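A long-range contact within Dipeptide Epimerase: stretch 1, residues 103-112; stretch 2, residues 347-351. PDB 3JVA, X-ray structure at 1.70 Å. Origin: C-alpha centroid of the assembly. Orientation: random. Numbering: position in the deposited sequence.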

# COMPACT_ATOMS: atom_id res chain seq x y z
N ASP B 103 15.18 16.90 34.42
CA ASP B 103 15.62 17.59 33.21
C ASP B 103 15.53 19.11 33.34
O ASP B 103 16.48 19.82 33.04
CB ASP B 103 14.80 17.12 32.02
CG ASP B 103 13.84 18.17 31.53
OD1 ASP B 103 12.68 18.17 32.00
OD2 ASP B 103 14.25 19.02 30.71
N ILE B 104 14.38 19.62 33.77
CA ILE B 104 14.20 21.06 33.92
C ILE B 104 15.28 21.66 34.84
O ILE B 104 15.89 22.68 34.51
CB ILE B 104 12.80 21.40 34.45
CG1 ILE B 104 11.75 21.05 33.38
CG2 ILE B 104 12.71 22.88 34.83
CD1 ILE B 104 10.31 21.06 33.88
N ALA B 105 15.51 21.02 35.98
CA ALA B 105 16.53 21.51 36.91
C ALA B 105 17.91 21.52 36.25
O ALA B 105 18.72 22.41 36.51
CB ALA B 105 16.55 20.64 38.17
N CYS B 106 18.19 20.54 35.39
CA CYS B 106 19.48 20.50 34.69
C CYS B 106 19.60 21.65 33.70
O CYS B 106 20.65 22.27 33.59
CB CYS B 106 19.66 19.16 33.96
SG CYS B 106 20.00 17.77 35.07
N TYR B 107 18.52 21.93 32.97
CA TYR B 107 18.58 23.04 32.04
C TYR B 107 18.71 24.36 32.81
O TYR B 107 19.37 25.28 32.34
CB TYR B 107 17.35 23.07 31.13
CG TYR B 107 17.46 22.14 29.94
CD1 TYR B 107 16.92 20.85 29.99
CD2 TYR B 107 18.13 22.53 28.78
CE1 TYR B 107 17.05 19.98 28.91
CE2 TYR B 107 18.26 21.67 27.70
CZ TYR B 107 17.72 20.39 27.77
OH TYR B 107 17.83 19.54 26.70
N ASP B 108 18.09 24.44 33.99
CA ASP B 108 18.19 25.66 34.79
C ASP B 108 19.67 25.84 35.15
O ASP B 108 20.21 26.94 35.05
CB ASP B 108 17.33 25.54 36.06
CG ASP B 108 17.27 26.84 36.86
OD1 ASP B 108 17.56 27.91 36.29
OD2 ASP B 108 16.90 26.79 38.05
N LEU B 109 20.31 24.74 35.55
CA LEU B 109 21.73 24.76 35.90
C LEU B 109 22.59 25.14 34.70
O LEU B 109 23.59 25.85 34.85
CB LEU B 109 22.17 23.40 36.46
CG LEU B 109 21.82 23.12 37.93
CD1 LEU B 109 22.12 21.67 38.28
CD2 LEU B 109 22.63 24.07 38.83
N MET B 110 22.23 24.67 33.51
CA MET B 110 22.99 25.02 32.31
C MET B 110 22.95 26.54 32.12
O MET B 110 23.98 27.16 31.83
CB MET B 110 22.39 24.33 31.08
CG MET B 110 22.62 22.83 31.01
SD MET B 110 22.07 22.16 29.43
CE MET B 110 21.18 20.67 29.98
N GLY B 111 21.77 27.12 32.27
CA GLY B 111 21.65 28.57 32.10
C GLY B 111 22.44 29.32 33.16
O GLY B 111 23.11 30.31 32.86
N GLN B 112 22.38 28.84 34.39
CA GLN B 112 23.10 29.49 35.48
C GLN B 112 24.61 29.45 35.27
O GLN B 112 25.29 30.44 35.49
CB GLN B 112 22.71 28.87 36.81
CG GLN B 112 21.27 29.20 37.20
CD GLN B 112 20.88 28.69 38.56
OE1 GLN B 112 21.59 28.91 39.54
NE2 GLN B 112 19.74 28.02 38.64
N ALA B 347 17.48 37.20 33.58
CA ALA B 347 18.02 36.41 34.69
C ALA B 347 18.49 35.08 34.12
O ALA B 347 17.86 34.54 33.21
CB ALA B 347 16.93 36.18 35.74
N ALA B 348 19.59 34.55 34.63
CA ALA B 348 20.12 33.28 34.13
C ALA B 348 19.19 32.10 34.41
O ALA B 348 18.50 32.06 35.43
CB ALA B 348 21.50 33.01 34.72
N GLY B 349 19.20 31.14 33.50
CA GLY B 349 18.36 29.96 33.66
C GLY B 349 16.88 30.31 33.68
O GLY B 349 16.40 31.06 32.83
N LEU B 350 16.16 29.76 34.66
CA LEU B 350 14.73 30.01 34.80
C LEU B 350 14.43 31.31 35.55
O LEU B 350 13.29 31.76 35.57
CB LEU B 350 14.07 28.86 35.55
CG LEU B 350 14.17 27.47 34.91
CD1 LEU B 350 13.64 26.43 35.89
CD2 LEU B 350 13.38 27.43 33.61
N GLY B 351 15.46 31.90 36.15
CA GLY B 351 15.27 33.13 36.91
C GLY B 351 14.47 32.88 38.17
O GLY B 351 13.82 33.78 38.71

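A tight turn near the end of the chain packs against one face of a helix, held by a single hydrogen bond from a backbone NH of the turn to a buried aspartate and by a glycine-to-glycine backbone approach. Residues 103-112 are all helical. Residues 347-351 form no regular helix or strand, but Ala348 to Gly351 make a type II' beta turn. Its closing hydrogen bond runs from Gly351 N to Ala348 O, at 3.1 Å. The contact is small and buries 272 Å² in total, counting both sides.

The polar anchor is Asp108. Its CA-to-CB bond points sideways, but chi1 in the t rotamer brings the carboxylate nearer to the turn. Leu350 N donates to Asp108 OD1 at 2.8 Å, with a nearly straight N-H...acceptor angle of 170°. The carboxylate thus satisfies a backbone NH within the turn. Gln112 lies one helical turn further along, and Gln112 NE2 makes a weak hydrogen bond of 3.2 Å to the same Asp108 OD1. OD1 therefore accepts from both the turn and the helix's own Gln112. Asp108 OD2 is hydrogen-bonded elsewhere in the structure, so the buried carboxylate does not lack partners.

Gly111 and Gly349 let the two backbones come close. Gly111 CA and Gly349 CA are 3.9 Å apart, and Gly111 C lies 3.7 Å from Gly349 N. A CB on Gly111 would point toward the turn and fall 2.6 Å from Gly349 CA, which is a clash. A CB on Gly349 would fall 2.2 Å from Asp108 OD1, also a clash, and 3.4 Å from Gln112 CG, which is tight. Gly349 also has a phi of 62°, which by itself favours glycine. Gly351 differs. The phi of Gly351, 69°, again favours glycine, but a CB on Gly351 would point away from the helix and lie 3.1 Å from Ala347 CB, which would crowd it.

Ala348 directs its small side chain toward the helix. Ala348 CB sits 3.7 Å from Gly111 O and 3.9 Å from Gln112 CA. The methyl group packs against the helix backbone.

Leu350 combines a polar and an apolar role. While its backbone NH binds Asp108, its side chain, with chi1 m and chi2 t, reaches Ile104. Leu350 CD1 lies 3.8 Å from Ile104 CG2. Both residues are buried, and their branched aliphatic side chains make an apolar contact one helical turn before Asp108. Leu350 has the largest area covered by the opposing stretch, 65 Å². Ala105 and Leu109 point away from the turn and take no part.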